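Local atomic coordinates of Rna-directed RNA polymerase (Infectious pancreatic necrosis virus, PDB entry 3ZED), a protein that probably serves as an RNA-dependent RNA polymerase that copies the viral genome, both free and covalently attached to the genomic RNA. Residues N389-I392 with T397-S400; A555-L558 with W563-I566. All coordinates share one frame; numbering follows the deposited sequence.

Contact 1. Residues N389-I392 with T397-S400; sequences NIYI and TWYS
The amide of Tyr399 gives the shorter of the two hydrogen bonds between 389-392 and 397-400: its N lies 2.7 Å from Ile392 O, with an N-H...O angle of 159°. The return bond, Ile392 N to Tyr399 O at 2.9 Å, completes an antiparallel hydrogen-bonded pair. Tyr399 O also receives a CA-H...O contact, since Tyr391 CA stands 3.3 Å from it.

Tyr391 and Ser400 form the adjoining non-hydrogen-bonded pair and share a face with Trp398. With CG anti to the backbone N (chi1 176°), the indole swings along the strands so that its benzo rim reaches Tyr391, and CZ2 comes within 3.5 Å of Tyr391 CD1. The two planes differ by only 22°, but the six-membered ring and the phenol have centroids 5.5 Å apart; the pair is therefore slid too far for a full stack, and CB of Tyr391 takes up part of the contact. Ser400 OG approaches the same phenol obliquely, 3.5 Å from Tyr391 CE1. On the other face, Ile392 CG2 rests 4.3 Å from Tyr399 CD2, and Ile392 O lies at the edge of that ring, near its plane.

Polar ends are satisfied farther off: Tyr391 OH by Leu561 N and Asp559 O, Trp398 NE1 by Leu558 O, and Tyr399 OH by Asn498 ND2. Asn389, whose ND2 bonds to Asp402 OD1, ends an Ala-Asp-Asn sequence, the form polymerase motif C takes in birnaviruses, so 389-392 probably begins the strand leaving the motif C turn; 397-403 is the next strand of the palm sheet. Strand 382-386 flanks 389-392 and strand 515-521 flanks 397-400; helix 476-493 covers Ile390 and Ile392, whereas hairpin 556-568 lies against the face of Tyr391 and Trp398.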
ATOM      1  N   ASN B 389       0.391 -10.582  -1.741  1.00 36.78           N
ATOM      2  CA  ASN B 389      -0.460 -11.756  -1.528  1.00 36.15           C
ATOM      3  C   ASN B 389      -0.706 -12.527  -2.825  1.00 40.62           C
ATOM      4  O   ASN B 389      -1.180 -11.958  -3.819  1.00 40.30           O
ATOM      5  CB  ASN B 389      -1.831 -11.368  -0.922  1.00 36.42           C
ATOM      6  CG  ASN B 389      -1.789 -10.504   0.322  1.00 51.69           C
ATOM      7  OD1 ASN B 389      -2.227  -9.364   0.316  1.00 49.19           O
ATOM      8  ND2 ASN B 389      -1.251 -11.012   1.415  1.00 37.37           N
ATOM      9  N   ILE B 390      -0.442 -13.833  -2.794  1.00 36.16           N
ATOM     10  CA  ILE B 390      -0.712 -14.735  -3.921  1.00 35.85           C
ATOM     11  C   ILE B 390      -1.714 -15.776  -3.446  1.00 38.57           C
ATOM     12  O   ILE B 390      -1.587 -16.296  -2.335  1.00 36.17           O
ATOM     13  CB  ILE B 390       0.570 -15.405  -4.493  1.00 39.10           C
ATOM     14  CG1 ILE B 390       1.570 -14.363  -5.005  1.00 39.69           C
ATOM     15  CG2 ILE B 390       0.259 -16.472  -5.566  1.00 38.77           C
ATOM     16  CD1 ILE B 390       3.066 -14.880  -5.042  1.00 40.67           C
ATOM     17  N   TYR B 391      -2.711 -16.074  -4.289  1.00 35.36           N
ATOM     18  CA  TYR B 391      -3.690 -17.122  -4.026  1.00 34.04           C
ATOM     19  C   TYR B 391      -3.632 -18.089  -5.170  1.00 39.19           C
ATOM     20  O   TYR B 391      -3.713 -17.662  -6.321  1.00 38.81           O
ATOM     21  CB  TYR B 391      -5.106 -16.546  -3.847  1.00 33.88           C
ATOM     22  CG  TYR B 391      -5.169 -15.566  -2.697  1.00 34.19           C
ATOM     23  CD1 TYR B 391      -5.286 -16.013  -1.378  1.00 34.63           C
ATOM     24  CD2 TYR B 391      -5.029 -14.195  -2.915  1.00 33.20           C
ATOM     25  CE1 TYR B 391      -5.304 -15.115  -0.313  1.00 34.55           C
ATOM     26  CE2 TYR B 391      -5.063 -13.289  -1.854  1.00 33.33           C
ATOM     27  CZ  TYR B 391      -5.190 -13.755  -0.556  1.00 38.19           C
ATOM     28  OH  TYR B 391      -5.209 -12.866   0.481  1.00 40.25           O
ATOM     29  N   ILE B 392      -3.437 -19.385  -4.861  1.00 37.03           N
ATOM     30  CA  ILE B 392      -3.376 -20.445  -5.857  1.00 37.75           C
ATOM     31  C   ILE B 392      -4.406 -21.528  -5.541  1.00 44.60           C
ATOM     32  O   ILE B 392      -4.464 -22.057  -4.426  1.00 45.38           O
ATOM     33  CB  ILE B 392      -1.939 -21.036  -6.015  1.00 40.41           C
ATOM     34  CG1 ILE B 392      -1.011 -20.045  -6.740  1.00 39.96           C
ATOM     35  CG2 ILE B 392      -1.943 -22.413  -6.735  1.00 41.57           C
ATOM     36  CD1 ILE B 392       0.484 -20.335  -6.607  1.00 34.74           C
ATOM     37  N   THR B 397      -7.214 -27.816  -3.811  1.00 46.28           N
ATOM     38  CA  THR B 397      -6.684 -27.153  -2.621  1.00 44.73           C
ATOM     39  C   THR B 397      -6.519 -25.645  -2.882  1.00 47.08           C
ATOM     40  O   THR B 397      -6.129 -25.240  -3.971  1.00 48.80           O
ATOM     41  CB  THR B 397      -5.336 -27.808  -2.189  1.00 52.44           C
ATOM     42  OG1 THR B 397      -5.417 -29.235  -2.253  1.00 54.60           O
ATOM     43  CG2 THR B 397      -4.893 -27.394  -0.790  1.00 44.96           C
ATOM     44  N   TRP B 398      -6.806 -24.836  -1.863  1.00 40.48           N
ATOM     45  CA  TRP B 398      -6.651 -23.383  -1.871  1.00 38.37           C
ATOM     46  C   TRP B 398      -5.400 -23.028  -1.059  1.00 40.46           C
ATOM     47  O   TRP B 398      -5.268 -23.434   0.111  1.00 39.48           O
ATOM     48  CB  TRP B 398      -7.908 -22.693  -1.297  1.00 35.23           C
ATOM     49  CG  TRP B 398      -7.794 -21.200  -1.178  1.00 34.63           C
ATOM     50  CD1 TRP B 398      -7.433 -20.493  -0.069  1.00 36.51           C
ATOM     51  CD2 TRP B 398      -8.073 -20.223  -2.207  1.00 34.17           C
ATOM     52  NE1 TRP B 398      -7.490 -19.138  -0.333  1.00 36.27           N
ATOM     53  CE2 TRP B 398      -7.895 -18.945  -1.632  1.00 37.47           C
ATOM     54  CE3 TRP B 398      -8.495 -20.307  -3.542  1.00 36.05           C
ATOM     55  CZ2 TRP B 398      -8.129 -17.761  -2.343  1.00 36.65           C
ATOM     56  CZ3 TRP B 398      -8.687 -19.130  -4.264  1.00 37.75           C
ATOM     57  CH2 TRP B 398      -8.514 -17.877  -3.665  1.00 37.41           C
ATOM     58  N   TYR B 399      -4.470 -22.309  -1.699  1.00 36.00           N
ATOM     59  CA  TYR B 399      -3.232 -21.885  -1.054  1.00 36.94           C
ATOM     60  C   TYR B 399      -3.137 -20.380  -0.969  1.00 41.14           C
ATOM     61  O   TYR B 399      -3.348 -19.682  -1.952  1.00 41.97           O
ATOM     62  CB  TYR B 399      -1.988 -22.420  -1.783  1.00 39.15           C
ATOM     63  CG  TYR B 399      -1.947 -23.925  -1.909  1.00 40.92           C
ATOM     64  CD1 TYR B 399      -1.374 -24.712  -0.914  1.00 42.46           C
ATOM     65  CD2 TYR B 399      -2.456 -24.561  -3.039  1.00 42.62           C
ATOM     66  CE1 TYR B 399      -1.315 -26.101  -1.037  1.00 46.39           C
ATOM     67  CE2 TYR B 399      -2.401 -25.946  -3.174  1.00 44.95           C
ATOM     68  CZ  TYR B 399      -1.827 -26.715  -2.171  1.00 53.41           C
ATOM     69  OH  TYR B 399      -1.797 -28.087  -2.291  1.00 53.84           O
ATOM     70  N   SER B 400      -2.803 -19.898   0.206  1.00 37.99           N
ATOM     71  CA  SER B 400      -2.526 -18.499   0.444  1.00 38.25           C
ATOM     72  C   SER B 400      -1.026 -18.384   0.635  1.00 42.40           C
ATOM     73  O   SER B 400      -0.482 -19.005   1.553  1.00 42.68           O
ATOM     74  CB  SER B 400      -3.295 -17.993   1.656  1.00 41.71           C
ATOM     75  OG  SER B 400      -3.007 -16.626   1.881  1.00 45.41           O
TER

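Contact 2. Residues A555-L558 with W563-I566; sequences AVEL and WSAI
Val556 and Ala565 form an antiparallel hydrogen-bonded pair where strands 556-558 and 563-566 run at 158°, their axes 4.7 Å apart at closest approach. Val556 N lies 2.8 Å from Ala565 O, and Ala565 N answers at 2.9 Å from Val556 O, its donor tilted 22° from the carbonyl plane. That same oxygen accepts a second, weak bond from Leu558 N at 3.0 Å, which bends the chain into an inverse gamma turn centred on Glu557.

Side chains of the pair meet directly, Val556 CB to Ala565 CB at 4.2 Å. Ile566 reaches across from its strand: its chi1 of -94° departs from a staggered value, and the side chain ends with CD1 only 3.7 Å from Ala555 CA, also touching the alanine methyl.

Two sequential strands joined by a short turn make this a beta hairpin, within the range assigned to the birnavirus thumb family. Strand 573-578 adds a third antiparallel member beyond 563-568, and backbone bonds from Ser564 to Val577 and from Ile566 to Val575 define that side.

Between side chains the polar link is indirect. One water donates to both Glu557 OE1, at 2.9 Å, and Ser564 OG, also at 2.9 Å, spanning two residues that are neighbours in the register. Because Glu557 CG is anti to its own carbonyl carbon and the chain runs extended from there, the carboxylate is carried out to the water rather than folded onto the backbone. Ser564 OG has a further hydrogen bond with Glu579 OE1. Leu558 packs on Met369 and Ile372 of helix 364-377, Ala565 on Met365 of that helix, and the indole of Trp563 meets the ring of Phe361 edge-to-face.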
ATOM      1  N   ALA B 555     -17.463 -22.196   7.358  1.00 35.82           N
ATOM      2  CA  ALA B 555     -16.903 -21.123   6.541  1.00 35.45           C
ATOM      3  C   ALA B 555     -15.885 -21.682   5.565  1.00 39.86           C
ATOM      4  O   ALA B 555     -15.181 -22.654   5.893  1.00 39.83           O
ATOM      5  CB  ALA B 555     -16.243 -20.058   7.416  1.00 34.96           C
ATOM      6  N   VAL B 556     -15.806 -21.070   4.359  1.00 35.73           N
ATOM      7  CA  VAL B 556     -14.764 -21.358   3.374  1.00 35.01           C
ATOM      8  C   VAL B 556     -13.676 -20.353   3.759  1.00 38.59           C
ATOM      9  O   VAL B 556     -13.827 -19.159   3.497  1.00 38.93           O
ATOM     10  CB  VAL B 556     -15.226 -21.283   1.892  1.00 38.19           C
ATOM     11  CG1 VAL B 556     -14.113 -21.761   0.954  1.00 38.87           C
ATOM     12  CG2 VAL B 556     -16.483 -22.108   1.663  1.00 37.80           C
ATOM     13  N   GLU B 557     -12.659 -20.807   4.511  1.00 33.92           N
ATOM     14  CA  GLU B 557     -11.640 -19.931   5.103  1.00 32.90           C
ATOM     15  C   GLU B 557     -10.527 -19.570   4.113  1.00 35.23           C
ATOM     16  O   GLU B 557      -9.368 -19.906   4.300  1.00 32.42           O
ATOM     17  CB  GLU B 557     -11.082 -20.545   6.395  1.00 34.46           C
ATOM     18  CG  GLU B 557     -12.151 -20.795   7.444  1.00 42.44           C
ATOM     19  CD  GLU B 557     -11.569 -20.976   8.831  1.00 68.62           C
ATOM     20  OE1 GLU B 557     -11.338 -19.956   9.522  1.00 77.75           O
ATOM     21  OE2 GLU B 557     -11.274 -22.137   9.195  1.00 52.36           O
ATOM     22  N   LEU B 558     -10.908 -18.823   3.065  1.00 34.44           N
ATOM     23  CA  LEU B 558     -10.016 -18.418   1.999  1.00 34.70           C
ATOM     24  C   LEU B 558      -8.939 -17.469   2.478  1.00 40.12           C
ATOM     25  O   LEU B 558      -7.851 -17.454   1.895  1.00 39.72           O
ATOM     26  CB  LEU B 558     -10.813 -17.724   0.888  1.00 34.95           C
ATOM     27  CG  LEU B 558     -11.904 -18.498   0.168  1.00 38.77           C
ATOM     28  CD1 LEU B 558     -12.647 -17.575  -0.790  1.00 38.09           C
ATOM     29  CD2 LEU B 558     -11.324 -19.733  -0.566  1.00 39.03           C
ATOM     30  N   TRP B 563     -10.689 -12.060   4.408  1.00 34.89           N
ATOM     31  CA  TRP B 563     -12.096 -12.475   4.438  1.00 34.20           C
ATOM     32  C   TRP B 563     -12.307 -13.968   4.166  1.00 36.67           C
ATOM     33  O   TRP B 563     -11.645 -14.558   3.314  1.00 35.55           O
ATOM     34  CB  TRP B 563     -12.922 -11.681   3.395  1.00 32.74           C
ATOM     35  CG  TRP B 563     -12.805 -10.199   3.533  1.00 32.70           C
ATOM     36  CD1 TRP B 563     -11.964  -9.372   2.836  1.00 35.38           C
ATOM     37  CD2 TRP B 563     -13.485  -9.372   4.488  1.00 32.09           C
ATOM     38  NE1 TRP B 563     -12.103  -8.073   3.274  1.00 33.85           N
ATOM     39  CE2 TRP B 563     -13.016  -8.045   4.304  1.00 35.80           C
ATOM     40  CE3 TRP B 563     -14.467  -9.618   5.472  1.00 32.46           C
ATOM     41  CZ2 TRP B 563     -13.504  -6.968   5.061  1.00 34.15           C
ATOM     42  CZ3 TRP B 563     -14.955  -8.549   6.209  1.00 34.05           C
ATOM     43  CH2 TRP B 563     -14.464  -7.245   6.013  1.00 34.76           C
ATOM     44  N   SER B 564     -13.270 -14.548   4.885  1.00 32.22           N
ATOM     45  CA  SER B 564     -13.791 -15.909   4.706  1.00 31.62           C
ATOM     46  C   SER B 564     -15.151 -15.798   4.036  1.00 32.85           C
ATOM     47  O   SER B 564     -15.749 -14.706   4.030  1.00 30.95           O
ATOM     48  CB  SER B 564     -13.927 -16.641   6.041  1.00 35.48           C
ATOM     49  OG  SER B 564     -12.680 -16.821   6.675  1.00 46.56           O
ATOM     50  N   ALA B 565     -15.647 -16.907   3.482  1.00 30.82           N
ATOM     51  CA  ALA B 565     -16.946 -16.934   2.801  1.00 30.80           C
ATOM     52  C   ALA B 565     -17.910 -17.834   3.571  1.00 35.88           C
ATOM     53  O   ALA B 565     -17.550 -18.941   3.985  1.00 34.19           O
ATOM     54  CB  ALA B 565     -16.775 -17.433   1.379  1.00 31.74           C
ATOM     55  N   ILE B 566     -19.125 -17.351   3.765  1.00 32.49           N
ATOM     56  CA  ILE B 566     -20.179 -18.073   4.459  1.00 33.03           C
ATOM     57  C   ILE B 566     -21.353 -18.105   3.471  1.00 36.44           C
ATOM     58  O   ILE B 566     -21.539 -17.138   2.742  1.00 33.78           O
ATOM     59  CB  ILE B 566     -20.436 -17.332   5.818  1.00 36.73           C
ATOM     60  CG1 ILE B 566     -19.621 -17.943   6.985  1.00 39.34           C
ATOM     61  CG2 ILE B 566     -21.889 -17.016   6.179  1.00 37.16           C
ATOM     62  CD1 ILE B 566     -20.020 -19.356   7.473  1.00 54.81           C
TER
HETATM   63  O   HOH W   1     -12.741 -17.368   9.485  1.00 45.63           O

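How the contacts relate
From the N terminus, contact 1 comes first: strand 389-394 turns back as strand 397-403, closing a loop of four residues between the paired segments. The chain then travels through several helices and the strand pair 456-459 and 462-465 before strand 515-521 returns to the outer flank of 397-403. Only afterwards does contact 2 open, again closing a four-residue gap, with strand 556-560 turning into 563-568. The two are in series, neither nested nor crossed. Their centres are about 13 Å apart, and the indole N-H of contact 1 reaching a carbonyl of contact 2 ties the palm sheet to the three-stranded sheet. Strand 515-521 also touches Val556 and Glu557, adding a second tie between them.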